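Local structure of carboxyvinyl-carboxyphosphonate phosphorylmutase (Bacillus anthracis, 4IQD) at residues P91-G99 with M113-E124; L55-K64 with V72-A81. The protein belongs to the phosphoenolpyruvate phosphomutase family of TIM-barrel proteins and binds pyruvic acid in the crystal. All coordinates share one frame; numbering follows the deposited sequence.

Contact 1: residues P91-G99 with M113-E124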
ATOM      1  N   PRO A  91      17.632  -7.528  -0.784  1.00 21.78           N
ATOM      2  CA  PRO A  91      17.161  -8.824  -1.274  1.00 20.97           C
ATOM      3  C   PRO A  91      15.741  -9.063  -0.794  1.00 24.51           C
ATOM      4  O   PRO A  91      15.457  -8.903   0.391  1.00 26.87           O
ATOM      5  CB  PRO A  91      18.107  -9.821  -0.600  1.00 22.92           C
ATOM      6  CG  PRO A  91      19.309  -9.026  -0.229  1.00 24.90           C
ATOM      7  CD  PRO A  91      18.798  -7.668   0.103  1.00 23.62           C
ATOM      8  N   VAL A  92      14.855  -9.433  -1.708  1.00 24.23           N
ATOM      9  CA  VAL A  92      13.469  -9.671  -1.354  1.00 23.13           C
ATOM     10  C   VAL A  92      13.045 -11.078  -1.743  1.00 23.92           C
ATOM     11  O   VAL A  92      13.192 -11.483  -2.894  1.00 26.76           O
ATOM     12  CB  VAL A  92      12.538  -8.648  -2.026  1.00 23.03           C
ATOM     13  CG1 VAL A  92      11.085  -9.014  -1.790  1.00 22.95           C
ATOM     14  CG2 VAL A  92      12.832  -7.251  -1.504  1.00 25.00           C
ATOM     15  N   LEU A  93      12.544 -11.818  -0.760  1.00 17.51           N
ATOM     16  CA  LEU A  93      11.954 -13.130  -0.981  1.00 21.63           C
ATOM     17  C   LEU A  93      10.464 -12.974  -1.237  1.00 21.21           C
ATOM     18  O   LEU A  93       9.730 -12.428  -0.410  1.00 19.61           O
ATOM     19  CB  LEU A  93      12.190 -14.029   0.233  1.00 21.05           C
ATOM     20  CG  LEU A  93      11.408 -15.337   0.351  1.00 17.36           C
ATOM     21  CD1 LEU A  93      11.763 -16.317  -0.760  1.00 17.53           C
ATOM     22  CD2 LEU A  93      11.668 -15.953   1.712  1.00 17.43           C
ATOM     23  N   VAL A  94      10.022 -13.456  -2.388  1.00 20.13           N
ATOM     24  CA  VAL A  94       8.637 -13.299  -2.789  1.00 18.26           C
ATOM     25  C   VAL A  94       7.885 -14.618  -2.766  1.00 19.83           C
ATOM     26  O   VAL A  94       8.284 -15.587  -3.405  1.00 22.86           O
ATOM     27  CB  VAL A  94       8.540 -12.694  -4.192  1.00 19.41           C
ATOM     28  CG1 VAL A  94       7.096 -12.670  -4.657  1.00 18.98           C
ATOM     29  CG2 VAL A  94       9.141 -11.302  -4.200  1.00 20.89           C
ATOM     30  N   ASP A  95       6.791 -14.640  -2.016  1.00 18.85           N
ATOM     31  CA  ASP A  95       5.880 -15.769  -2.011  1.00 17.14           C
ATOM     32  C   ASP A  95       5.152 -15.822  -3.346  1.00 18.73           C
ATOM     33  O   ASP A  95       4.288 -14.991  -3.623  1.00 18.86           O
ATOM     34  CB  ASP A  95       4.878 -15.618  -0.866  1.00 19.02           C
ATOM     35  CG  ASP A  95       3.819 -16.709  -0.859  1.00 28.99           C
ATOM     36  OD1 ASP A  95       4.026 -17.761  -1.501  1.00 34.17           O
ATOM     37  OD2 ASP A  95       2.778 -16.519  -0.194  1.00 31.72           O
ATOM     38  N   ILE A  96       5.495 -16.803  -4.173  1.00 17.41           N
ATOM     39  CA  ILE A  96       4.834 -16.948  -5.464  1.00 20.60           C
ATOM     40  C   ILE A  96       3.800 -18.074  -5.483  1.00 24.40           C
ATOM     41  O   ILE A  96       3.452 -18.582  -6.548  1.00 24.22           O
ATOM     42  CB  ILE A  96       5.849 -17.147  -6.609  1.00 21.70           C
ATOM     43  CG1 ILE A  96       6.596 -18.471  -6.453  1.00 22.98           C
ATOM     44  CG2 ILE A  96       6.826 -15.980  -6.655  1.00 22.12           C
ATOM     45  CD1 ILE A  96       7.294 -18.923  -7.715  1.00 23.14           C
ATOM     46  N   ASP A  97       3.297 -18.440  -4.308  1.00 25.39           N
ATOM     47  CA  ASP A  97       2.330 -19.531  -4.179  1.00 25.52           C
ATOM     48  C   ASP A  97       2.821 -20.807  -4.860  1.00 24.34           C
ATOM     49  O   ASP A  97       3.821 -21.390  -4.448  1.00 27.84           O
ATOM     50  CB  ASP A  97       0.960 -19.125  -4.735  1.00 32.94           C
ATOM     51  CG  ASP A  97       0.325 -17.988  -3.957  1.00 40.80           C
ATOM     52  OD1 ASP A  97       0.637 -17.837  -2.759  1.00 42.81           O
ATOM     53  OD2 ASP A  97      -0.494 -17.248  -4.546  1.00 45.35           O
ATOM     54  N   THR A  98       2.125 -21.227  -5.911  1.00 20.88           N
ATOM     55  CA  THR A  98       2.499 -22.435  -6.636  1.00 20.84           C
ATOM     56  C   THR A  98       3.038 -22.135  -8.037  1.00 23.59           C
ATOM     57  O   THR A  98       3.225 -23.044  -8.844  1.00 23.66           O
ATOM     58  CB  THR A  98       1.314 -23.408  -6.748  1.00 25.81           C
ATOM     59  OG1 THR A  98       0.341 -22.874  -7.653  1.00 28.18           O
ATOM     60  CG2 THR A  98       0.670 -23.618  -5.387  1.00 24.62           C
ATOM     61  N   GLY A  99       3.286 -20.860  -8.320  1.00 21.75           N
ATOM     62  CA  GLY A  99       3.835 -20.462  -9.604  1.00 22.44           C
ATOM     63  C   GLY A  99       2.784 -19.941 -10.562  1.00 23.80           C
ATOM     64  O   GLY A  99       3.074 -19.683 -11.730  1.00 24.69           O
HETATM   65  N   MSE A 113      10.139 -12.242 -12.025  1.00 25.97           N
HETATM   66  CA  MSE A 113      10.762 -11.946 -10.741  1.00 23.72           C
HETATM   67  C   MSE A 113      12.224 -11.533 -10.913  1.00 22.93           C
HETATM   68  O   MSE A 113      12.713 -10.651 -10.215  1.00 22.93           O
HETATM   69  CB  MSE A 113      10.639 -13.139  -9.790  1.00 20.21           C
HETATM   70  CG  MSE A 113       9.197 -13.517  -9.459  1.00 23.78           C
HETATM   71 SE   MSE A 113       8.162 -12.080  -8.625  0.70 31.35          SE
HETATM   72  CE  MSE A 113       6.369 -12.748  -8.976  1.00 18.32           C
ATOM     73  N   VAL A 114      12.917 -12.168 -11.851  1.00 24.01           N
ATOM     74  CA  VAL A 114      14.296 -11.802 -12.146  1.00 24.71           C
ATOM     75  C   VAL A 114      14.328 -10.403 -12.736  1.00 30.63           C
ATOM     76  O   VAL A 114      15.203  -9.596 -12.416  1.00 34.72           O
ATOM     77  CB  VAL A 114      14.952 -12.803 -13.115  1.00 24.22           C
ATOM     78  CG1 VAL A 114      16.240 -12.237 -13.688  1.00 23.72           C
ATOM     79  CG2 VAL A 114      15.212 -14.129 -12.411  1.00 24.40           C
ATOM     80  N   GLU A 115      13.352 -10.113 -13.589  1.00 30.57           N
ATOM     81  CA  GLU A 115      13.206  -8.781 -14.155  1.00 31.32           C
ATOM     82  C   GLU A 115      12.986  -7.742 -13.063  1.00 30.95           C
ATOM     83  O   GLU A 115      13.510  -6.633 -13.137  1.00 35.25           O
ATOM     84  CB  GLU A 115      12.057  -8.745 -15.157  1.00 33.21           C
ATOM     85  CG  GLU A 115      12.347  -9.497 -16.440  1.00 34.82           C
ATOM     86  CD  GLU A 115      11.278  -9.282 -17.486  1.00 34.77           C
ATOM     87  OE1 GLU A 115      10.135  -8.963 -17.105  1.00 33.58           O
ATOM     88  OE2 GLU A 115      11.582  -9.424 -18.687  1.00 36.38           O
ATOM     89  N   ALA A 116      12.227  -8.113 -12.037  1.00 26.64           N
ATOM     90  CA  ALA A 116      11.965  -7.212 -10.919  1.00 26.04           C
ATOM     91  C   ALA A 116      13.150  -7.147  -9.961  1.00 27.15           C
ATOM     92  O   ALA A 116      13.099  -6.445  -8.951  1.00 30.99           O
ATOM     93  CB  ALA A 116      10.706  -7.636 -10.179  1.00 19.71           C
ATOM     94  N   LYS A 117      14.211  -7.880 -10.294  1.00 26.05           N
ATOM     95  CA  LYS A 117      15.410  -7.993  -9.464  1.00 26.05           C
ATOM     96  C   LYS A 117      15.106  -8.651  -8.123  1.00 28.34           C
ATOM     97  O   LYS A 117      15.745  -8.355  -7.115  1.00 31.15           O
ATOM     98  CB  LYS A 117      16.091  -6.634  -9.269  1.00 29.80           C
ATOM     99  CG  LYS A 117      16.450  -5.938 -10.571  1.00 36.42           C
ATOM    100  CD  LYS A 117      16.437  -4.425 -10.412  1.00 40.79           C
ATOM    101  CE  LYS A 117      17.650  -3.931  -9.649  1.00 42.25           C
ATOM    102  NZ  LYS A 117      18.879  -3.954 -10.494  1.00 43.31           N
ATOM    103  N   VAL A 118      14.121  -9.541  -8.119  1.00 26.00           N
ATOM    104  CA  VAL A 118      13.813 -10.323  -6.934  1.00 25.12           C
ATOM    105  C   VAL A 118      14.983 -11.256  -6.647  1.00 24.11           C
ATOM    106  O   VAL A 118      15.535 -11.866  -7.561  1.00 19.89           O
ATOM    107  CB  VAL A 118      12.523 -11.141  -7.125  1.00 24.66           C
ATOM    108  CG1 VAL A 118      12.296 -12.062  -5.958  1.00 23.39           C
ATOM    109  CG2 VAL A 118      11.335 -10.212  -7.300  1.00 27.12           C
ATOM    110  N   ALA A 119      15.368 -11.348  -5.378  1.00 24.90           N
ATOM    111  CA  ALA A 119      16.496 -12.182  -4.977  1.00 23.63           C
ATOM    112  C   ALA A 119      16.127 -13.655  -4.803  1.00 22.53           C
ATOM    113  O   ALA A 119      16.939 -14.533  -5.085  1.00 20.61           O
ATOM    114  CB  ALA A 119      17.122 -11.643  -3.704  1.00 24.80           C
ATOM    115  N   ALA A 120      14.907 -13.917  -4.338  1.00 23.59           N
ATOM    116  CA  ALA A 120      14.464 -15.282  -4.046  1.00 22.72           C
ATOM    117  C   ALA A 120      12.949 -15.428  -4.150  1.00 23.87           C
ATOM    118  O   ALA A 120      12.214 -14.456  -4.004  1.00 24.32           O
ATOM    119  CB  ALA A 120      14.929 -15.702  -2.663  1.00 23.34           C
ATOM    120  N   VAL A 121      12.489 -16.651  -4.397  1.00 23.86           N
ATOM    121  CA  VAL A 121      11.059 -16.930  -4.470  1.00 17.82           C
ATOM    122  C   VAL A 121      10.679 -18.145  -3.639  1.00 19.90           C
ATOM    123  O   VAL A 121      11.455 -19.092  -3.510  1.00 17.97           O
ATOM    124  CB  VAL A 121      10.586 -17.160  -5.919  1.00 22.07           C
ATOM    125  CG1 VAL A 121      10.597 -15.851  -6.701  1.00 22.44           C
ATOM    126  CG2 VAL A 121      11.441 -18.223  -6.605  1.00 18.31           C
ATOM    127  N   GLN A 122       9.474 -18.103  -3.079  1.00 21.68           N
ATOM    128  CA  GLN A 122       8.946 -19.206  -2.292  1.00 18.79           C
ATOM    129  C   GLN A 122       7.802 -19.876  -3.023  1.00 21.64           C
ATOM    130  O   GLN A 122       6.781 -19.252  -3.301  1.00 23.23           O
ATOM    131  CB  GLN A 122       8.455 -18.716  -0.936  1.00 18.26           C
ATOM    132  CG  GLN A 122       7.609 -19.735  -0.197  1.00 19.97           C
ATOM    133  CD  GLN A 122       6.742 -19.106   0.873  1.00 21.21           C
ATOM    134  OE1 GLN A 122       7.220 -18.334   1.702  1.00 25.35           O
ATOM    135  NE2 GLN A 122       5.456 -19.429   0.855  1.00 17.80           N
ATOM    136  N   ILE A 123       7.978 -21.156  -3.325  1.00 23.69           N
ATOM    137  CA  ILE A 123       6.967 -21.925  -4.031  1.00 21.66           C
ATOM    138  C   ILE A 123       6.531 -23.094  -3.151  1.00 21.47           C
ATOM    139  O   ILE A 123       7.337 -23.648  -2.406  1.00 21.72           O
ATOM    140  CB  ILE A 123       7.499 -22.418  -5.396  1.00 22.61           C
ATOM    141  CG1 ILE A 123       6.384 -23.042  -6.233  1.00 27.17           C
ATOM    142  CG2 ILE A 123       8.645 -23.397  -5.218  1.00 18.54           C
ATOM    143  CD1 ILE A 123       6.873 -23.579  -7.555  1.00 28.42           C
ATOM    144  N   GLU A 124       5.253 -23.453  -3.224  1.00 22.80           N
ATOM    145  CA  GLU A 124       4.685 -24.441  -2.311  1.00 23.44           C
ATOM    146  C   GLU A 124       4.053 -25.635  -3.018  1.00 24.63           C
ATOM    147  O   GLU A 124       3.709 -25.563  -4.198  1.00 25.17           O
ATOM    148  CB  GLU A 124       3.658 -23.778  -1.392  1.00 30.47           C
ATOM    149  CG  GLU A 124       2.414 -23.273  -2.100  1.00 36.86           C
ATOM    150  CD  GLU A 124       1.596 -22.333  -1.234  1.00 45.70           C
ATOM    151  OE1 GLU A 124       0.357 -22.300  -1.388  1.00 50.07           O
ATOM    152  OE2 GLU A 124       2.192 -21.621  -0.399  1.00 47.02           O
TER
HETATM  153  O   HOH W   1      15.574  -8.427  -4.370  1.00 24.98           O
HETATM  154  O   HOH W   2       4.574 -20.384  -1.435  1.00 32.56           O
HETATM  155  O   HOH W   3       2.073 -19.209   0.036  1.00 43.48           O

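Contact 2: residues L55-K64 with V72-A81. With PYR (pyruvic acid), chain F; PYR (pyruvic acid), chain C.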
ATOM      1  N   LEU A  55       7.783 -10.510   0.715  1.00 17.28           N
ATOM      2  CA  LEU A  55       6.492 -10.155   0.157  1.00 16.93           C
ATOM      3  C   LEU A  55       5.558 -11.352   0.246  1.00 20.31           C
ATOM      4  O   LEU A  55       5.712 -12.324  -0.491  1.00 24.98           O
ATOM      5  CB  LEU A  55       6.635  -9.701  -1.291  1.00 18.75           C
ATOM      6  CG  LEU A  55       5.348  -9.191  -1.935  1.00 19.77           C
ATOM      7  CD1 LEU A  55       4.811  -7.989  -1.174  1.00 19.17           C
ATOM      8  CD2 LEU A  55       5.581  -8.848  -3.396  1.00 21.59           C
ATOM      9  N   SER A  56       4.600 -11.286   1.163  1.00 21.90           N
ATOM     10  CA  SER A  56       3.665 -12.387   1.372  1.00 22.21           C
ATOM     11  C   SER A  56       2.389 -12.182   0.575  1.00 23.37           C
ATOM     12  O   SER A  56       1.893 -11.063   0.464  1.00 24.81           O
ATOM     13  CB  SER A  56       3.324 -12.523   2.853  1.00 25.85           C
ATOM     14  OG  SER A  56       1.967 -12.200   3.098  1.00 28.07           O
ATOM     15  N   GLY A  57       1.856 -13.267   0.026  1.00 24.20           N
ATOM     16  CA  GLY A  57       0.616 -13.200  -0.725  1.00 25.54           C
ATOM     17  C   GLY A  57      -0.499 -12.695   0.163  1.00 26.26           C
ATOM     18  O   GLY A  57      -1.353 -11.918  -0.265  1.00 25.36           O
ATOM     19  N   ALA A  58      -0.469 -13.131   1.417  1.00 25.67           N
ATOM     20  CA  ALA A  58      -1.473 -12.750   2.399  1.00 25.36           C
ATOM     21  C   ALA A  58      -1.539 -11.239   2.557  1.00 29.34           C
ATOM     22  O   ALA A  58      -2.593 -10.632   2.369  1.00 32.12           O
ATOM     23  CB  ALA A  58      -1.175 -13.407   3.734  1.00 26.77           C
ATOM     24  N   ALA A  59      -0.405 -10.638   2.897  1.00 26.65           N
ATOM     25  CA  ALA A  59      -0.344  -9.200   3.121  1.00 25.62           C
ATOM     26  C   ALA A  59      -0.625  -8.422   1.844  1.00 23.90           C
ATOM     27  O   ALA A  59      -1.301  -7.392   1.871  1.00 21.26           O
ATOM     28  CB  ALA A  59       1.004  -8.812   3.690  1.00 27.11           C
ATOM     29  N   TYR A  60      -0.102  -8.919   0.726  1.00 23.12           N
ATOM     30  CA  TYR A  60      -0.296  -8.247  -0.548  1.00 23.41           C
ATOM     31  C   TYR A  60      -1.769  -8.152  -0.881  1.00 22.69           C
ATOM     32  O   TYR A  60      -2.300  -7.064  -1.078  1.00 27.57           O
ATOM     33  CB  TYR A  60       0.425  -8.971  -1.681  1.00 23.98           C
ATOM     34  CG  TYR A  60       0.173  -8.322  -3.022  1.00 26.07           C
ATOM     35  CD1 TYR A  60       0.541  -7.003  -3.246  1.00 30.93           C
ATOM     36  CD2 TYR A  60      -0.443  -9.017  -4.054  1.00 26.05           C
ATOM     37  CE1 TYR A  60       0.311  -6.394  -4.462  1.00 33.02           C
ATOM     38  CE2 TYR A  60      -0.675  -8.417  -5.278  1.00 28.07           C
ATOM     39  CZ  TYR A  60      -0.294  -7.102  -5.477  1.00 32.63           C
ATOM     40  OH  TYR A  60      -0.521  -6.486  -6.689  1.00 31.61           O
ATOM     41  N   THR A  61      -2.422  -9.302  -0.936  1.00 22.98           N
ATOM     42  CA  THR A  61      -3.831  -9.358  -1.282  1.00 23.98           C
ATOM     43  C   THR A  61      -4.650  -8.520  -0.316  1.00 22.53           C
ATOM     44  O   THR A  61      -5.481  -7.719  -0.737  1.00 24.83           O
ATOM     45  CB  THR A  61      -4.342 -10.802  -1.276  1.00 26.60           C
ATOM     46  OG1 THR A  61      -4.011 -11.417  -0.025  1.00 30.28           O
ATOM     47  CG2 THR A  61      -3.698 -11.588  -2.403  1.00 18.29           C
ATOM     48  N   ALA A  62      -4.392  -8.692   0.975  1.00 20.86           N
ATOM     49  CA  ALA A  62      -5.102  -7.934   1.996  1.00 20.09           C
ATOM     50  C   ALA A  62      -4.957  -6.431   1.774  1.00 20.36           C
ATOM     51  O   ALA A  62      -5.907  -5.684   1.988  1.00 22.93           O
ATOM     52  CB  ALA A  62      -4.620  -8.320   3.380  1.00 18.46           C
ATOM     53  N   SER A  63      -3.777  -5.999   1.333  1.00 22.14           N
ATOM     54  CA  SER A  63      -3.549  -4.596   0.986  1.00 28.32           C
ATOM     55  C   SER A  63      -4.517  -4.146  -0.097  1.00 24.98           C
ATOM     56  O   SER A  63      -5.123  -3.081  -0.000  1.00 26.93           O
ATOM     57  CB  SER A  63      -2.114  -4.369   0.498  1.00 36.02           C
ATOM     58  OG  SER A  63      -1.166  -4.755   1.472  1.00 42.63           O
ATOM     59  N   LYS A  64      -4.659  -4.971  -1.127  1.00 21.66           N
ATOM     60  CA  LYS A  64      -5.564  -4.675  -2.226  1.00 24.36           C
ATOM     61  C   LYS A  64      -7.023  -4.918  -1.851  1.00 27.43           C
ATOM     62  O   LYS A  64      -7.916  -4.732  -2.674  1.00 28.42           O
ATOM     63  CB  LYS A  64      -5.204  -5.517  -3.448  1.00 27.77           C
ATOM     64  CG  LYS A  64      -3.790  -5.310  -3.946  1.00 29.96           C
ATOM     65  CD  LYS A  64      -3.594  -5.970  -5.294  1.00 32.05           C
ATOM     66  CE  LYS A  64      -4.320  -5.215  -6.392  1.00 33.80           C
ATOM     67  NZ  LYS A  64      -3.631  -3.939  -6.714  1.00 37.89           N
ATOM     68  N   VAL A  72      -4.944 -13.132  -7.478  1.00 27.62           N
ATOM     69  CA  VAL A  72      -4.029 -12.144  -8.017  1.00 24.20           C
ATOM     70  C   VAL A  72      -3.170 -12.811  -9.072  1.00 25.13           C
ATOM     71  O   VAL A  72      -3.051 -14.036  -9.098  1.00 26.02           O
ATOM     72  CB  VAL A  72      -3.133 -11.529  -6.931  1.00 25.32           C
ATOM     73  CG1 VAL A  72      -3.964 -10.694  -5.972  1.00 25.73           C
ATOM     74  CG2 VAL A  72      -2.372 -12.617  -6.196  1.00 20.71           C
ATOM     75  N   THR A  73      -2.581 -12.003  -9.947  1.00 26.02           N
ATOM     76  CA  THR A  73      -1.781 -12.523 -11.046  1.00 25.69           C
ATOM     77  C   THR A  73      -0.297 -12.338 -10.776  1.00 22.92           C
ATOM     78  O   THR A  73       0.093 -11.532  -9.935  1.00 18.99           O
ATOM     79  CB  THR A  73      -2.128 -11.826 -12.364  1.00 26.63           C
ATOM     80  OG1 THR A  73      -1.658 -10.476 -12.324  1.00 27.76           O
ATOM     81  CG2 THR A  73      -3.629 -11.833 -12.590  1.00 27.34           C
ATOM     82  N   SER A  74       0.525 -13.093 -11.496  1.00 25.73           N
ATOM     83  CA  SER A  74       1.968 -13.022 -11.339  1.00 27.45           C
ATOM     84  C   SER A  74       2.467 -11.626 -11.673  1.00 25.56           C
ATOM     85  O   SER A  74       3.425 -11.146 -11.075  1.00 27.14           O
ATOM     86  CB  SER A  74       2.659 -14.040 -12.244  1.00 30.08           C
ATOM     87  OG  SER A  74       2.636 -13.611 -13.595  1.00 33.77           O
ATOM     88  N   THR A  75       1.802 -10.984 -12.628  1.00 27.58           N
ATOM     89  CA  THR A  75       2.160  -9.635 -13.060  1.00 27.71           C
ATOM     90  C   THR A  75       2.014  -8.626 -11.923  1.00 31.39           C
ATOM     91  O   THR A  75       2.870  -7.762 -11.731  1.00 26.13           O
ATOM     92  CB  THR A  75       1.289  -9.178 -14.248  1.00 28.60           C
ATOM     93  OG1 THR A  75       1.437 -10.097 -15.335  1.00 27.53           O
ATOM     94  CG2 THR A  75       1.697  -7.784 -14.711  1.00 31.38           C
ATOM     95  N   GLU A  76       0.923  -8.748 -11.171  1.00 31.13           N
ATOM     96  CA  GLU A  76       0.652  -7.864 -10.044  1.00 26.15           C
ATOM     97  C   GLU A  76       1.687  -8.037  -8.945  1.00 23.21           C
ATOM     98  O   GLU A  76       2.208  -7.060  -8.409  1.00 24.06           O
ATOM     99  CB  GLU A  76      -0.737  -8.146  -9.472  1.00 29.88           C
ATOM    100  CG  GLU A  76      -1.879  -7.738 -10.381  1.00 35.41           C
ATOM    101  CD  GLU A  76      -3.217  -8.259  -9.902  1.00 37.08           C
ATOM    102  OE1 GLU A  76      -3.289  -9.445  -9.526  1.00 37.53           O
ATOM    103  OE2 GLU A  76      -4.197  -7.485  -9.899  1.00 39.53           O
ATOM    104  N   VAL A  77       1.972  -9.289  -8.607  1.00 22.72           N
ATOM    105  CA  VAL A  77       2.921  -9.601  -7.547  1.00 20.39           C
ATOM    106  C   VAL A  77       4.324  -9.136  -7.919  1.00 24.57           C
ATOM    107  O   VAL A  77       5.064  -8.625  -7.078  1.00 25.21           O
ATOM    108  CB  VAL A  77       2.937 -11.108  -7.242  1.00 22.00           C
ATOM    109  CG1 VAL A  77       3.896 -11.413  -6.105  1.00 22.32           C
ATOM    110  CG2 VAL A  77       1.535 -11.586  -6.901  1.00 19.81           C
ATOM    111  N   ALA A  78       4.677  -9.298  -9.190  1.00 18.70           N
ATOM    112  CA  ALA A  78       5.991  -8.901  -9.678  1.00 18.92           C
ATOM    113  C   ALA A  78       6.170  -7.381  -9.680  1.00 30.08           C
ATOM    114  O   ALA A  78       7.287  -6.881  -9.557  1.00 32.53           O
ATOM    115  CB  ALA A  78       6.235  -9.474 -11.064  1.00 21.37           C
ATOM    116  N   GLU A  79       5.069  -6.648  -9.819  1.00 28.65           N
ATOM    117  CA  GLU A  79       5.129  -5.188  -9.800  1.00 27.88           C
ATOM    118  C   GLU A  79       5.277  -4.628  -8.389  1.00 22.29           C
ATOM    119  O   GLU A  79       6.033  -3.689  -8.167  1.00 23.83           O
ATOM    120  CB  GLU A  79       3.903  -4.577 -10.472  1.00 35.89           C
ATOM    121  CG  GLU A  79       4.120  -4.192 -11.921  1.00 44.67           C
ATOM    122  CD  GLU A  79       3.269  -3.010 -12.339  1.00 51.33           C
ATOM    123  OE1 GLU A  79       3.731  -2.216 -13.186  1.00 54.07           O
ATOM    124  OE2 GLU A  79       2.141  -2.870 -11.819  1.00 52.69           O
ATOM    125  N   ARG A  80       4.547  -5.192  -7.436  1.00 18.91           N
ATOM    126  CA  ARG A  80       4.692  -4.765  -6.052  1.00 20.63           C
ATOM    127  C   ARG A  80       6.091  -5.117  -5.559  1.00 23.64           C
ATOM    128  O   ARG A  80       6.683  -4.384  -4.772  1.00 22.66           O
ATOM    129  CB  ARG A  80       3.622  -5.404  -5.166  1.00 22.12           C
ATOM    130  CG  ARG A  80       3.648  -4.963  -3.704  1.00 22.30           C
ATOM    131  CD  ARG A  80       3.495  -3.451  -3.535  1.00 24.55           C
ATOM    132  NE  ARG A  80       2.245  -2.933  -4.089  1.00 26.33           N
ATOM    133  CZ  ARG A  80       1.089  -2.891  -3.433  1.00 28.45           C
ATOM    134  NH1 ARG A  80       1.009  -3.349  -2.192  1.00 31.16           N
ATOM    135  NH2 ARG A  80       0.008  -2.398  -4.020  1.00 28.89           N
ATOM    136  N   ALA A  81       6.623  -6.236  -6.041  1.00 26.57           N
ATOM    137  CA  ALA A  81       7.973  -6.653  -5.684  1.00 25.35           C
ATOM    138  C   ALA A  81       8.985  -5.676  -6.259  1.00 26.84           C
ATOM    139  O   ALA A  81      10.016  -5.403  -5.645  1.00 25.65           O
ATOM    140  CB  ALA A  81       8.246  -8.062  -6.184  1.00 24.80           C
TER
HETATM  141  C   PYR F 404       0.654  -1.030  -7.788  1.00 59.29           C
HETATM  142  O   PYR F 404       0.235  -1.018  -9.029  1.00 60.39           O
HETATM  143  OXT PYR F 404      -0.082  -0.505  -6.839  1.00 60.52           O
HETATM  144  CA  PYR F 404       1.880  -1.608  -7.479  1.00 53.33           C
HETATM  145  O3  PYR F 404       2.084  -2.124  -6.293  1.00 48.89           O
HETATM  146  CB  PYR F 404       2.970  -1.637  -8.507  1.00 52.06           C
HETATM  147  C   PYR C 401       2.027 -15.973   4.425  1.00 55.51           C
HETATM  148  O   PYR C 401       1.889 -14.686   4.613  1.00 54.18           O
HETATM  149  OXT PYR C 401       2.710 -16.400   3.389  1.00 55.48           O
HETATM  150  CA  PYR C 401       1.438 -16.866   5.321  1.00 53.46           C
HETATM  151  O3  PYR C 401       1.478 -18.157   5.103  1.00 52.00           O
HETATM  152  CB  PYR C 401       0.759 -16.349   6.556  1.00 52.82           C
HETATM  153  O   HOH W   4      -2.969  -2.297  -4.548  1.00 47.12           O

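Contact 1: residues P91-G99 with M113-E124
Asp95 and Gln122, paired across the two strands, face the same way, and their first torsions lay the two groups alongside each other: CG lies opposite the backbone N in each (chi1 176° and 167°), and carboxylate and amide stack with their planes 28° apart. OD1 of Asp95 comes 3.2 Å from NE2 of Gln122, but the angle is too poor for a hydrogen bond. A water accepts from Gln122 NE2 and also lies within hydrogen-bonding distance of Asp95 OD1 and Glu124 OE2, its own protons not assigned. OD1 also accepts from Asp97 N at 3.0 Å, met from above the carboxylate plane, which makes an Asx turn where the strand ends. Gln122 OE1 is held by Tyr54 OH.

Beneath these groups, strands 92-95 and 120-124 run parallel. Val94 N bonds to Ala120 O (2.9 Å), Gln122 N to Val94 O (2.8 Å) and Ile96 N to Gln122 O; beyond the strand, Glu124 N reaches Asp97 O. On the opposite face, Val94 CG2 packs on Val118 CG1 at 3.7 Å, and Ile96 CG2 touches both Val121 CG1 and the methyl CE of selenomethionine Met113. This apolar face is where helix 103-115 covers the sheet, completing a right-handed beta-alpha-beta crossover.

Asp95 lines a pyruvic acid pocket at the C-terminal end of its strand, the usual site in TIM barrels. The Asx turn and the neighbouring water together probably limit the rotation of its carboxylate.

Contact 2: residues L55-K64 with V72-A81
Tyr60 and Arg80 are set nearly perpendicular, ring and guanidinium planes 79° apart. Ring atom CE1 of Tyr60 stands over the centre of one guanidinium face, 3.7 Å above its plane, and lies 3.5 Å from Arg80 CB. With chi2 and chi3 of Arg80 both near 60°, the chain folds round the ring instead of extending past it.

At the far end of the ring, Tyr60 OH approaches Glu76 CB at 3.2 Å. The Tyr60 and Val72 side chains slide past each other in opposite directions, CE2 by CG1; Val72 also crosses Thr61, CG1 to CG2 3.7 Å, and Val77 crosses Tyr60 obliquely. Leu55 enters from the strand: its CD2 rests on Ala81 CB at 3.9 Å, and its side chain crosses that of Arg80 at about a right angle, CD1 by CG. Tyr60 thus bridges helices 57-63 and 74-81, whose axes pass 11.5 Å apart at 97°. A capping box, Thr73 N to Glu76 OE1 with a weak return bond from Glu76 N to Thr73 OG1, begins the second helix.

Pyruvic acid of chain F lies at the guanidinium edge, its O3 modelled doubtfully close to Arg80 NE (2.4 Å); NH2 adds weak bonds. Arg80 NH2 of the second subunit binds it as well. With Tyr60 over one face and NH1 bonded to His37 O, the guanidinium is probably restricted in turning, and the paired arginines probably favour an anion at the subunit interface.

Contact 2 closes before contact 1 opens along the chain, helix 74-88 leading directly into strand 92-95, and their centres lie about 11 Å apart. Strands 53-55, 92-95 and 120-124 are consecutive neighbours in one parallel sheet of the TIM-barrel fold. The two contacts join where Leu55 lies beside Leu93 and Asp95: the distances Leu55 N to Leu93 O and Asp95 N to Leu55 O, both 3.0 Å, suggest backbone hydrogen bonds. Val77 and Ala81 cover Val94 from the helical layer. Ser56 and Ala58 of contact 2 and Asp95 of contact 1 share one pyruvic acid pocket, so successive strand ends build it together, whereas Arg80 serves another.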